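Local coordinates for protein PROBABLE CHAIN-FATTY-ACID-CoA LIGASE FADD13 (Mycobacterium tuberculosis, PDB 3T5B) that is probably a ligase of the AMP-binding (ANL) enzyme family, with a large alpha/beta core built around several beta sheets, at residues G173-H178 with L358-W363; V80-N85 with I161-G166; C69-A74 with T213-S218. One frame throughout, in Å; residues are numbered along the deposited sequence.

Contact 1. Residues G173-H178 with L358-W363; sequences GVVHTH and LLKEYW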
ATOM      1  N   GLY A 173       5.336  -6.783  13.143  1.00 25.31           N
ATOM      2  CA  GLY A 173       4.541  -5.627  12.755  1.00 20.33           C
ATOM      3  C   GLY A 173       5.388  -4.413  12.368  1.00 18.76           C
ATOM      4  O   GLY A 173       6.104  -3.869  13.205  1.00 18.07           O
ATOM      5  N   VAL A 174       5.321  -3.995  11.104  1.00 16.37           N
ATOM      6  CA  VAL A 174       6.081  -2.838  10.623  1.00 15.98           C
ATOM      7  C   VAL A 174       5.317  -1.555  10.941  1.00 17.68           C
ATOM      8  O   VAL A 174       4.214  -1.346  10.425  1.00 17.83           O
ATOM      9  CB  VAL A 174       6.285  -2.878   9.084  1.00 14.99           C
ATOM     10  CG1 VAL A 174       7.185  -1.720   8.650  1.00 15.43           C
ATOM     11  CG2 VAL A 174       6.887  -4.212   8.657  1.00 12.67           C
ATOM     12  N   VAL A 175       5.881  -0.690  11.779  1.00 15.90           N
ATOM     13  CA  VAL A 175       5.181   0.550  12.093  1.00 17.59           C
ATOM     14  C   VAL A 175       5.601   1.681  11.147  1.00 17.59           C
ATOM     15  O   VAL A 175       6.792   1.954  10.973  1.00 16.28           O
ATOM     16  CB  VAL A 175       5.406   1.005  13.574  1.00 18.43           C
ATOM     17  CG1 VAL A 175       5.697  -0.208  14.459  1.00 18.55           C
ATOM     18  CG2 VAL A 175       6.511   2.027  13.662  1.00 20.49           C
ATOM     19  N   HIS A 176       4.609   2.313  10.521  1.00 16.94           N
ATOM     20  CA  HIS A 176       4.848   3.429   9.613  1.00 14.95           C
ATOM     21  C   HIS A 176       4.161   4.674  10.162  1.00 12.56           C
ATOM     22  O   HIS A 176       3.155   4.590  10.860  1.00  9.22           O
ATOM     23  CB  HIS A 176       4.370   3.085   8.195  1.00 14.78           C
ATOM     24  CG  HIS A 176       5.427   2.428   7.357  1.00 13.41           C
ATOM     25  ND1 HIS A 176       6.581   3.077   6.977  1.00 12.80           N
ATOM     26  CD2 HIS A 176       5.543   1.159   6.896  1.00 12.23           C
ATOM     27  CE1 HIS A 176       7.365   2.237   6.326  1.00 12.02           C
ATOM     28  NE2 HIS A 176       6.758   1.066   6.264  1.00 12.50           N
ATOM     29  N   THR A 177       4.735   5.829   9.868  1.00 12.83           N
ATOM     30  CA  THR A 177       4.211   7.090  10.370  1.00 13.47           C
ATOM     31  C   THR A 177       3.661   7.945   9.240  1.00 13.62           C
ATOM     32  O   THR A 177       3.774   7.589   8.070  1.00 13.68           O
ATOM     33  CB  THR A 177       5.320   7.914  11.055  1.00 13.12           C
ATOM     34  OG1 THR A 177       6.336   8.208  10.092  1.00 14.84           O
ATOM     35  CG2 THR A 177       5.944   7.152  12.216  1.00 12.91           C
ATOM     36  N   HIS A 178       3.077   9.080   9.606  1.00 12.12           N
ATOM     37  CA  HIS A 178       2.549  10.002   8.626  1.00 13.48           C
ATOM     38  C   HIS A 178       3.665  10.453   7.675  1.00 15.41           C
ATOM     39  O   HIS A 178       3.441  10.574   6.472  1.00 14.44           O
ATOM     40  CB  HIS A 178       1.929  11.206   9.338  1.00 13.98           C
ATOM     41  CG  HIS A 178       0.632  10.896  10.015  1.00 14.97           C
ATOM     42  ND1 HIS A 178      -0.582  11.338   9.532  1.00 15.88           N
ATOM     43  CD2 HIS A 178       0.353  10.143  11.108  1.00 16.08           C
ATOM     44  CE1 HIS A 178      -1.553  10.870  10.300  1.00 18.04           C
ATOM     45  NE2 HIS A 178      -1.013  10.143  11.262  1.00 13.74           N
ATOM     46  N   LEU A 358      11.431   4.695   5.262  1.00 17.50           N
ATOM     47  CA  LEU A 358      11.667   3.590   6.184  1.00 17.62           C
ATOM     48  C   LEU A 358      10.794   3.616   7.427  1.00 17.51           C
ATOM     49  O   LEU A 358      10.391   4.675   7.905  1.00 20.23           O
ATOM     50  CB  LEU A 358      13.148   3.550   6.597  1.00 17.23           C
ATOM     51  CG  LEU A 358      14.163   3.170   5.506  1.00 17.35           C
ATOM     52  CD1 LEU A 358      15.588   3.266   6.063  1.00 12.71           C
ATOM     53  CD2 LEU A 358      13.863   1.754   4.990  1.00 14.68           C
ATOM     54  N   LEU A 359      10.508   2.426   7.940  1.00 16.84           N
ATOM     55  CA  LEU A 359       9.696   2.260   9.134  1.00 16.86           C
ATOM     56  C   LEU A 359      10.362   2.940  10.321  1.00 16.96           C
ATOM     57  O   LEU A 359      11.546   3.271  10.276  1.00 13.99           O
ATOM     58  CB  LEU A 359       9.509   0.762   9.425  1.00 17.77           C
ATOM     59  CG  LEU A 359      10.675  -0.208   9.728  1.00 18.99           C
ATOM     60  CD1 LEU A 359      11.914   0.104   8.889  1.00 17.20           C
ATOM     61  CD2 LEU A 359      11.032  -0.117  11.175  1.00 21.16           C
ATOM     62  N   LYS A 360       9.589   3.164  11.378  1.00 16.88           N
ATOM     63  CA  LYS A 360      10.115   3.771  12.589  1.00 17.58           C
ATOM     64  C   LYS A 360      10.695   2.661  13.474  1.00 19.92           C
ATOM     65  O   LYS A 360      11.742   2.823  14.108  1.00 20.03           O
ATOM     66  CB  LYS A 360       8.999   4.481  13.350  1.00 18.32           C
ATOM     67  CG  LYS A 360       9.390   4.912  14.754  1.00 21.39           C
ATOM     68  CD  LYS A 360       8.171   5.162  15.642  1.00 21.51           C
ATOM     69  CE  LYS A 360       7.431   6.433  15.275  1.00 22.35           C
ATOM     70  NZ  LYS A 360       6.315   6.729  16.240  1.00 20.81           N
ATOM     71  N   GLU A 361      10.003   1.529  13.493  1.00 20.04           N
ATOM     72  CA  GLU A 361      10.387   0.394  14.321  1.00 21.34           C
ATOM     73  C   GLU A 361       9.476  -0.795  14.034  1.00 21.41           C
ATOM     74  O   GLU A 361       8.439  -0.665  13.370  1.00 20.64           O
ATOM     75  CB  GLU A 361      10.199   0.761  15.790  1.00 21.00           C
ATOM     76  CG  GLU A 361       8.757   1.178  16.072  1.00 22.93           C
ATOM     77  CD  GLU A 361       8.496   1.547  17.517  1.00 25.13           C
ATOM     78  OE1 GLU A 361       9.334   2.248  18.126  1.00 30.60           O
ATOM     79  OE2 GLU A 361       7.436   1.153  18.044  1.00 24.87           O
ATOM     80  N   TYR A 362       9.870  -1.956  14.530  1.00 20.28           N
ATOM     81  CA  TYR A 362       9.030  -3.124  14.397  1.00 22.06           C
ATOM     82  C   TYR A 362       8.195  -3.029  15.670  1.00 22.24           C
ATOM     83  O   TYR A 362       8.735  -2.729  16.734  1.00 24.94           O
ATOM     84  CB  TYR A 362       9.867  -4.396  14.401  1.00 21.81           C
ATOM     85  CG  TYR A 362      10.538  -4.690  13.088  1.00 18.99           C
ATOM     86  CD1 TYR A 362       9.782  -4.945  11.944  1.00 20.06           C
ATOM     87  CD2 TYR A 362      11.924  -4.745  12.986  1.00 18.80           C
ATOM     88  CE1 TYR A 362      10.389  -5.252  10.733  1.00 17.68           C
ATOM     89  CE2 TYR A 362      12.542  -5.050  11.779  1.00 16.68           C
ATOM     90  CZ  TYR A 362      11.767  -5.302  10.659  1.00 16.42           C
ATOM     91  OH  TYR A 362      12.370  -5.589   9.462  1.00 21.38           O
ATOM     92  N   TRP A 363       6.891  -3.259  15.565  1.00 21.31           N
ATOM     93  CA  TRP A 363       6.015  -3.171  16.724  1.00 20.62           C
ATOM     94  C   TRP A 363       6.417  -4.122  17.842  1.00 21.01           C
ATOM     95  O   TRP A 363       6.396  -5.342  17.686  1.00 18.29           O
ATOM     96  CB  TRP A 363       4.559  -3.422  16.315  1.00 21.63           C
ATOM     97  CG  TRP A 363       3.575  -3.270  17.443  1.00 21.75           C
ATOM     98  CD1 TRP A 363       2.942  -4.279  18.131  1.00 23.10           C
ATOM     99  CD2 TRP A 363       3.123  -2.044  18.031  1.00 21.68           C
ATOM    100  NE1 TRP A 363       2.129  -3.751  19.109  1.00 19.75           N
ATOM    101  CE2 TRP A 363       2.218  -2.387  19.072  1.00 21.69           C
ATOM    102  CE3 TRP A 363       3.392  -0.692  17.784  1.00 18.86           C
ATOM    103  CZ2 TRP A 363       1.580  -1.418  19.866  1.00 21.19           C
ATOM    104  CZ3 TRP A 363       2.758   0.271  18.574  1.00 19.86           C
ATOM    105  CH2 TRP A 363       1.861  -0.100  19.604  1.00 20.81           C
TER
HETATM  106  O   HOH W   1       5.098  -6.930  16.133  1.00 21.91           O

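Contact 2. Residues V80-N85 with I161-G166; sequences VAVPIN and IMYTSG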
ATOM      1  N   VAL A  80      -4.103   4.644  14.655  1.00 16.40           N
ATOM      2  CA  VAL A  80      -3.283   3.738  13.872  1.00 16.15           C
ATOM      3  C   VAL A  80      -4.050   2.570  13.294  1.00 14.85           C
ATOM      4  O   VAL A  80      -4.623   1.767  14.031  1.00 14.95           O
ATOM      5  CB  VAL A  80      -2.129   3.175  14.729  1.00 18.20           C
ATOM      6  CG1 VAL A  80      -1.180   2.359  13.853  1.00 19.84           C
ATOM      7  CG2 VAL A  80      -1.394   4.314  15.418  1.00 14.58           C
ATOM      8  N   ALA A  81      -4.034   2.471  11.971  1.00 15.10           N
ATOM      9  CA  ALA A  81      -4.714   1.397  11.273  1.00 15.87           C
ATOM     10  C   ALA A  81      -3.824   0.169  11.167  1.00 17.04           C
ATOM     11  O   ALA A  81      -2.611   0.275  10.961  1.00 17.09           O
ATOM     12  CB  ALA A  81      -5.132   1.856   9.889  1.00 15.71           C
ATOM     13  N   VAL A  82      -4.443  -0.996  11.317  1.00 16.57           N
ATOM     14  CA  VAL A  82      -3.749  -2.273  11.232  1.00 16.93           C
ATOM     15  C   VAL A  82      -4.495  -3.145  10.221  1.00 18.52           C
ATOM     16  O   VAL A  82      -5.364  -3.942  10.583  1.00 15.69           O
ATOM     17  CB  VAL A  82      -3.727  -2.993  12.605  1.00 16.44           C
ATOM     18  CG1 VAL A  82      -2.927  -4.291  12.500  1.00 13.35           C
ATOM     19  CG2 VAL A  82      -3.143  -2.068  13.675  1.00 14.22           C
ATOM     20  N   PRO A  83      -4.182  -2.973   8.931  1.00 21.25           N
ATOM     21  CA  PRO A  83      -4.813  -3.740   7.853  1.00 21.85           C
ATOM     22  C   PRO A  83      -4.352  -5.182   7.880  1.00 22.33           C
ATOM     23  O   PRO A  83      -3.160  -5.453   7.984  1.00 23.65           O
ATOM     24  CB  PRO A  83      -4.364  -3.004   6.594  1.00 19.78           C
ATOM     25  CG  PRO A  83      -3.058  -2.430   6.986  1.00 21.21           C
ATOM     26  CD  PRO A  83      -3.305  -1.925   8.381  1.00 20.95           C
ATOM     27  N   ILE A  84      -5.293  -6.111   7.783  1.00 23.31           N
ATOM     28  CA  ILE A  84      -4.929  -7.517   7.833  1.00 24.67           C
ATOM     29  C   ILE A  84      -5.326  -8.332   6.614  1.00 26.49           C
ATOM     30  O   ILE A  84      -6.346  -8.075   5.959  1.00 27.69           O
ATOM     31  CB  ILE A  84      -5.517  -8.179   9.085  1.00 23.51           C
ATOM     32  CG1 ILE A  84      -5.073  -7.400  10.324  1.00 22.40           C
ATOM     33  CG2 ILE A  84      -5.040  -9.610   9.193  1.00 23.22           C
ATOM     34  CD1 ILE A  84      -5.677  -7.885  11.601  1.00 21.41           C
ATOM     35  N   ASN A  85      -4.489  -9.315   6.311  1.00 27.56           N
ATOM     36  CA  ASN A  85      -4.721 -10.210   5.196  1.00 28.59           C
ATOM     37  C   ASN A  85      -6.027 -10.943   5.492  1.00 29.70           C
ATOM     38  O   ASN A  85      -6.214 -11.477   6.584  1.00 30.04           O
ATOM     39  CB  ASN A  85      -3.572 -11.216   5.095  1.00 29.11           C
ATOM     40  CG  ASN A  85      -3.551 -11.956   3.769  1.00 31.64           C
ATOM     41  OD1 ASN A  85      -4.578 -12.446   3.297  1.00 29.15           O
ATOM     42  ND2 ASN A  85      -2.367 -12.050   3.166  1.00 33.13           N
ATOM     43  N   ILE A 161       0.523  -0.135  11.053  1.00 20.12           N
ATOM     44  CA  ILE A 161       1.274  -1.279  11.556  1.00 18.62           C
ATOM     45  C   ILE A 161       0.958  -2.372  10.540  1.00 17.73           C
ATOM     46  O   ILE A 161      -0.176  -2.837  10.442  1.00 13.61           O
ATOM     47  CB  ILE A 161       0.831  -1.776  12.945  1.00 18.21           C
ATOM     48  CG1 ILE A 161       1.046  -0.699  14.007  1.00 16.79           C
ATOM     49  CG2 ILE A 161       1.660  -3.008  13.323  1.00 14.76           C
ATOM     50  CD1 ILE A 161       0.776  -1.216  15.415  1.00 18.87           C
ATOM     51  N   MET A 162       1.968  -2.748   9.770  1.00 20.42           N
ATOM     52  CA  MET A 162       1.837  -3.763   8.737  1.00 22.46           C
ATOM     53  C   MET A 162       2.679  -4.967   9.128  1.00 22.80           C
ATOM     54  O   MET A 162       3.895  -4.834   9.263  1.00 19.89           O
ATOM     55  CB  MET A 162       2.381  -3.211   7.422  1.00 28.62           C
ATOM     56  CG  MET A 162       1.909  -1.813   7.059  1.00 34.14           C
ATOM     57  SD  MET A 162       0.251  -1.833   6.387  1.00 44.03           S
ATOM     58  CE  MET A 162       0.565  -2.656   4.781  1.00 40.94           C
ATOM     59  N   TYR A 163       2.052  -6.134   9.290  1.00 24.47           N
ATOM     60  CA  TYR A 163       2.783  -7.356   9.655  1.00 28.14           C
ATOM     61  C   TYR A 163       3.361  -8.070   8.418  1.00 31.99           C
ATOM     62  O   TYR A 163       2.819  -7.931   7.323  1.00 31.34           O
ATOM     63  CB  TYR A 163       1.868  -8.298  10.457  1.00 26.33           C
ATOM     64  CG  TYR A 163       1.603  -7.801  11.872  1.00 22.24           C
ATOM     65  CD1 TYR A 163       0.699  -6.760  12.114  1.00 22.72           C
ATOM     66  CD2 TYR A 163       2.314  -8.323  12.955  1.00 18.72           C
ATOM     67  CE1 TYR A 163       0.515  -6.248  13.400  1.00 21.02           C
ATOM     68  CE2 TYR A 163       2.142  -7.823  14.236  1.00 17.69           C
ATOM     69  CZ  TYR A 163       1.246  -6.785  14.457  1.00 20.00           C
ATOM     70  OH  TYR A 163       1.101  -6.273  15.726  1.00 19.80           O
ATOM     71  N   THR A 164       4.459  -8.816   8.580  1.00 37.49           N
ATOM     72  CA  THR A 164       5.075  -9.501   7.439  1.00 43.00           C
ATOM     73  C   THR A 164       5.675 -10.895   7.608  1.00 48.05           C
ATOM     74  O   THR A 164       5.132 -11.870   7.080  1.00 49.95           O
ATOM     75  CB  THR A 164       6.191  -8.645   6.777  1.00 42.01           C
ATOM     76  OG1 THR A 164       6.931  -7.940   7.779  1.00 39.80           O
ATOM     77  CG2 THR A 164       5.602  -7.682   5.760  1.00 43.54           C
ATOM     78  N   SER A 165       6.807 -10.979   8.306  1.00 53.20           N
ATOM     79  CA  SER A 165       7.531 -12.243   8.507  1.00 57.66           C
ATOM     80  C   SER A 165       6.774 -13.514   8.141  1.00 60.61           C
ATOM     81  O   SER A 165       5.744 -13.842   8.737  1.00 61.23           O
ATOM     82  CB  SER A 165       8.023 -12.359   9.949  1.00 58.42           C
ATOM     83  OG  SER A 165       8.877 -13.484  10.099  1.00 58.85           O
ATOM     84  N   GLY A 166       7.310 -14.238   7.163  1.00 63.99           N
ATOM     85  CA  GLY A 166       6.679 -15.467   6.717  1.00 68.09           C
ATOM     86  C   GLY A 166       7.291 -16.752   7.255  1.00 71.24           C
ATOM     87  O   GLY A 166       6.597 -17.761   7.357  1.00 72.16           O
TER
HETATM   88  O   HOH W   2      -1.046  -5.849   9.295  1.00 29.54           O

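Contact 3. Residues C69-A74 with T213-S218; sequences CLFYGA and TTVIFS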
ATOM      1  N   CYS A  69     -11.428   5.332   3.400  1.00 20.43           N
ATOM      2  CA  CYS A  69     -11.902   6.386   4.281  1.00 21.29           C
ATOM      3  C   CYS A  69     -11.718   6.067   5.757  1.00 20.67           C
ATOM      4  O   CYS A  69     -11.703   6.966   6.593  1.00 20.86           O
ATOM      5  CB  CYS A  69     -13.366   6.704   3.970  1.00 21.59           C
ATOM      6  SG  CYS A  69     -13.600   7.338   2.277  1.00 24.65           S
ATOM      7  N   LEU A  70     -11.568   4.789   6.082  1.00 20.75           N
ATOM      8  CA  LEU A  70     -11.360   4.398   7.472  1.00 21.17           C
ATOM      9  C   LEU A  70      -9.940   4.748   7.924  1.00 21.53           C
ATOM     10  O   LEU A  70      -9.761   5.337   8.986  1.00 19.22           O
ATOM     11  CB  LEU A  70     -11.621   2.898   7.664  1.00 19.66           C
ATOM     12  CG  LEU A  70     -13.098   2.565   7.904  1.00 21.67           C
ATOM     13  CD1 LEU A  70     -13.338   1.064   7.750  1.00 22.13           C
ATOM     14  CD2 LEU A  70     -13.507   3.071   9.289  1.00 18.34           C
ATOM     15  N   PHE A  71      -8.927   4.404   7.130  1.00 20.94           N
ATOM     16  CA  PHE A  71      -7.585   4.750   7.561  1.00 21.84           C
ATOM     17  C   PHE A  71      -7.355   6.254   7.396  1.00 21.80           C
ATOM     18  O   PHE A  71      -6.566   6.839   8.135  1.00 19.93           O
ATOM     19  CB  PHE A  71      -6.523   3.898   6.850  1.00 22.89           C
ATOM     20  CG  PHE A  71      -6.299   4.238   5.416  1.00 24.28           C
ATOM     21  CD1 PHE A  71      -5.651   5.412   5.056  1.00 25.18           C
ATOM     22  CD2 PHE A  71      -6.680   3.347   4.416  1.00 26.44           C
ATOM     23  CE1 PHE A  71      -5.376   5.693   3.716  1.00 26.56           C
ATOM     24  CE2 PHE A  71      -6.410   3.616   3.072  1.00 26.53           C
ATOM     25  CZ  PHE A  71      -5.756   4.792   2.722  1.00 26.41           C
ATOM     26  N   TYR A  72      -8.064   6.887   6.457  1.00 20.89           N
ATOM     27  CA  TYR A  72      -7.947   8.338   6.289  1.00 20.23           C
ATOM     28  C   TYR A  72      -8.536   9.019   7.526  1.00 19.02           C
ATOM     29  O   TYR A  72      -7.967   9.973   8.049  1.00 18.12           O
ATOM     30  CB  TYR A  72      -8.689   8.818   5.039  1.00 21.10           C
ATOM     31  CG  TYR A  72      -7.830   8.844   3.805  1.00 19.51           C
ATOM     32  CD1 TYR A  72      -6.594   9.478   3.813  1.00 18.81           C
ATOM     33  CD2 TYR A  72      -8.261   8.252   2.619  1.00 21.51           C
ATOM     34  CE1 TYR A  72      -5.805   9.523   2.670  1.00 21.28           C
ATOM     35  CE2 TYR A  72      -7.487   8.289   1.474  1.00 20.55           C
ATOM     36  CZ  TYR A  72      -6.256   8.924   1.505  1.00 20.39           C
ATOM     37  OH  TYR A  72      -5.475   8.939   0.380  1.00 18.34           O
ATOM     38  N   GLY A  73      -9.687   8.524   7.980  1.00 19.97           N
ATOM     39  CA  GLY A  73     -10.314   9.063   9.178  1.00 17.84           C
ATOM     40  C   GLY A  73      -9.420   8.787  10.382  1.00 17.92           C
ATOM     41  O   GLY A  73      -9.288   9.630  11.273  1.00 18.19           O
ATOM     42  N   ALA A  74      -8.805   7.603  10.414  1.00 16.53           N
ATOM     43  CA  ALA A  74      -7.890   7.227  11.498  1.00 17.37           C
ATOM     44  C   ALA A  74      -6.704   8.202  11.504  1.00 17.67           C
ATOM     45  O   ALA A  74      -6.259   8.658  12.559  1.00 17.62           O
ATOM     46  CB  ALA A  74      -7.384   5.789  11.292  1.00 17.56           C
ATOM     47  N   THR A 213       0.125   2.709  -0.230  1.00 22.72           N
ATOM     48  CA  THR A 213       0.814   3.926  -0.643  1.00 23.78           C
ATOM     49  C   THR A 213       0.330   4.396  -2.014  1.00 23.52           C
ATOM     50  O   THR A 213       0.465   5.564  -2.353  1.00 24.52           O
ATOM     51  CB  THR A 213       2.340   3.729  -0.645  1.00 23.04           C
ATOM     52  OG1 THR A 213       2.695   2.753  -1.624  1.00 29.70           O
ATOM     53  CG2 THR A 213       2.807   3.245   0.714  1.00 21.32           C
ATOM     54  N   THR A 214      -0.245   3.486  -2.794  1.00 23.05           N
ATOM     55  CA  THR A 214      -0.777   3.845  -4.105  1.00 21.84           C
ATOM     56  C   THR A 214      -1.995   4.747  -3.880  1.00 21.60           C
ATOM     57  O   THR A 214      -2.154   5.783  -4.539  1.00 18.68           O
ATOM     58  CB  THR A 214      -1.221   2.592  -4.877  1.00 23.68           C
ATOM     59  OG1 THR A 214      -0.075   1.794  -5.194  1.00 24.05           O
ATOM     60  CG2 THR A 214      -1.949   2.980  -6.152  1.00 25.24           C
ATOM     61  N   VAL A 215      -2.847   4.327  -2.944  1.00 21.25           N
ATOM     62  CA  VAL A 215      -4.052   5.062  -2.580  1.00 21.32           C
ATOM     63  C   VAL A 215      -3.627   6.434  -2.102  1.00 22.83           C
ATOM     64  O   VAL A 215      -4.179   7.464  -2.517  1.00 23.43           O
ATOM     65  CB  VAL A 215      -4.813   4.373  -1.411  1.00 21.68           C
ATOM     66  CG1 VAL A 215      -5.930   5.280  -0.898  1.00 16.43           C
ATOM     67  CG2 VAL A 215      -5.382   3.039  -1.869  1.00 21.38           C
ATOM     68  N   ILE A 216      -2.636   6.433  -1.222  1.00 21.66           N
ATOM     69  CA  ILE A 216      -2.126   7.665  -0.664  1.00 19.51           C
ATOM     70  C   ILE A 216      -1.583   8.599  -1.732  1.00 19.56           C
ATOM     71  O   ILE A 216      -1.975   9.767  -1.778  1.00 20.69           O
ATOM     72  CB  ILE A 216      -1.019   7.399   0.382  1.00 18.89           C
ATOM     73  CG1 ILE A 216      -1.592   6.597   1.552  1.00 19.00           C
ATOM     74  CG2 ILE A 216      -0.449   8.718   0.898  1.00 17.48           C
ATOM     75  CD1 ILE A 216      -2.761   7.252   2.219  1.00 18.62           C
ATOM     76  N   PHE A 217      -0.700   8.112  -2.599  1.00 17.60           N
ATOM     77  CA  PHE A 217      -0.156   9.020  -3.592  1.00 18.34           C
ATOM     78  C   PHE A 217      -1.155   9.331  -4.686  1.00 17.55           C
ATOM     79  O   PHE A 217      -0.963  10.261  -5.465  1.00 15.66           O
ATOM     80  CB  PHE A 217       1.213   8.534  -4.128  1.00 20.32           C
ATOM     81  CG  PHE A 217       1.153   7.559  -5.272  1.00 21.71           C
ATOM     82  CD1 PHE A 217       0.820   7.979  -6.551  1.00 24.02           C
ATOM     83  CD2 PHE A 217       1.538   6.239  -5.087  1.00 23.35           C
ATOM     84  CE1 PHE A 217       0.878   7.102  -7.634  1.00 25.42           C
ATOM     85  CE2 PHE A 217       1.602   5.349  -6.162  1.00 25.49           C
ATOM     86  CZ  PHE A 217       1.272   5.782  -7.438  1.00 25.55           C
ATOM     87  N   SER A 218      -2.246   8.574  -4.724  1.00 16.83           N
ATOM     88  CA  SER A 218      -3.281   8.860  -5.702  1.00 16.27           C
ATOM     89  C   SER A 218      -3.919  10.147  -5.214  1.00 15.13           C
ATOM     90  O   SER A 218      -4.224  11.041  -5.992  1.00 17.25           O
ATOM     91  CB  SER A 218      -4.324   7.749  -5.740  1.00 15.45           C
ATOM     92  OG  SER A 218      -3.854   6.653  -6.495  1.00 17.64           O
TER
HETATM   93  O   HOH W   3      -7.033   8.355  -2.128  1.00 17.32           O

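Contact 1. Residues G173-H178 with L358-W363
A short, weakly bonded strand at 361-362, with the loop before it, pairs antiparallel with strand 173-177 at one edge of a small three-stranded sheet; Val174 and Tyr362 form a non-hydrogen-bonded pair. Strand 158-163 flanks strand 173-177 on its other side. Three backbone bonds sew the edge together. Trp363 N to Gly173 O is short at 2.6 Å and nearly straight (172°). Val175 N reaches Glu361 O at 3.0 Å, and Lys360 N reaches Val175 O at 3.1 Å. Water 1 ties Gly173 N to Trp363 O. Gly173, with no side chain, lies close beside Trp363 CB.

Val175 is the residue most covered here, and its two methyls divide the work: CG1 meets Trp363 CB (3.9 Å) at the edge of the indole, while CG2 lies against Glu361 CG (3.4 Å) and Lys360 CB. Branched Val174, with CG1 anti to its backbone N (chi1 -175°), puts that methyl against Leu359 CB at 3.5 Å. Leu359 CB also lies over one face of the His176 ring, toward the rim, 4.0 Å above its plane. The imidazole uses both nitrogens, ND1 with Ser180 and NE2 with the carbonyl of Thr304. The aliphatic part of Lys360 crosses Thr177, CE to CG2 3.5 Å, and its ammonium group bonds to the Asn158 side-chain oxygen and the backbone carbonyl of Asp156. Strand 173-177 follows the Ser/Thr/Gly-rich signature loop of AMP-binding enzymes, and the pairing lies where the chain comes out of it.

Contact 2. Residues V80-N85 with I161-G166
The Tyr163 ring meets Val82 edge-on: CG1 of the valine lies near the ring plane, 4.1 Å from Tyr163 CE1, and water 2 also sits in plane at the edge. Helix 90-100 packs against the ring through Ile96 and Ser100, and the phenol oxygen is hydrogen-bonded to Asp99 of the same helix. An aromatic that ends in a hydroxyl suits this spot, greasy beside the valine and polar at the far end.

Val82 turns its other methyl, CG2, to Ile161 CB, the two side chains lying side by side and pointing the same way. With chi1 at -177°, CG2 stands opposite the carbonyl carbon and faces Ile161, which leaves CG1 for the tyrosine. Val80 CG1 crosses Ile161 CG1 at about a right angle, 3.8 Å away. Beta-branched residues fit these extended, buried strands. Met162 is more supple: bent at both chi2 and chi3, it brings SD against CG of Pro83 at 3.4 Å, the two side chains crossing at about a right angle, while Val209 and Leu212 of helix 209-221 touch it too.

The strands run nearly parallel, 19° apart with axes 5.8 Å from each other. Ile161 N donates to Ala81 O at 3.2 Å, and Ala81 is also backbone-bonded to Leu159, a short piece of parallel-strand bonding, which stops at Pro83. The proline has no N-H to continue the ladder with Ile161 O. Instead water 2 steps in, accepting from Tyr163 N at 3.1 Å, donating to Pro83 O and, weakly, to Ile161 O. The result is a sheet-to-sheet junction: the edge strand of a four-stranded parallel sheet meets the edge strand that runs into the family's signature loop.

Contact 3. Residues C69-A74 with T213-S218
Helix segments 69-74 and 213-218, which touch through Phe71 and Tyr72 on one and Val215 and Ile216 on the other, cross at -71° with axes 11.9 Å apart. The separation is wide for packed helices; the nearest alpha carbons, those of Tyr72 and Ile216, are 9.1 Å apart. The gap is spanned by long side chains, and two successive aromatics suit it.

CG of Phe71 sits between the backbone N and the carbonyl carbon (chi1 73°), which directs the ring across the gap. Val215 CG1 arrives from the opposite direction at the ring edge, in plane, 3.7 Å from Phe71 CZ. Ile216 CD1 approaches Phe71 CE1 at 3.4 Å, and the same methyl lies 3.8 Å from Tyr72 CE1, so the tip of the isoleucine is shared by both rings. The rings also support each other, Phe71 CE1 standing 3.8 Å above the centre of the Tyr72 ring, and Phe160 meets Phe71 edge-to-face.

Tyrosine suits its position because its hydroxyl lands near a helical carbonyl. Water 3 bridges the two, 3.0 Å from Tyr72 OH and donating to Val215 O at the same distance.

Ile4 and Leu8 of helix 4-14 touch Tyr72, and Ile4 and Met7 touch Ile216, adding a third helix to this core. Helix 65-77 leads to the four-stranded parallel sheet and helix 209-221 to the eight-stranded mixed sheet, consistent with the layered alpha/beta architecture of the large domain in ANL enzymes.

How the contacts relate
Contacts 1 and 2 lie 10 Å apart between centres and share the three-stranded sheet. Val174 N and Met162 O, 2.5 Å apart, are a probable hydrogen bond between its neighbouring strands, and Trp363 CE3 packs on Ile161 CD1 at 3.6 Å. The signature loop begins within contact 2, just after Tyr163, and its chain re-enters at Gly173 of contact 1, so the pair frames both ends of it. Contact 3 is deeper, its centre 15 Å from that of contact 2; Ala81 CB meets Phe71 CB at 3.9 Å where helix 65-77 gives way to strand 80-83. Contacts 1 and 3 do not touch, their nearest atoms being about 6 Å apart.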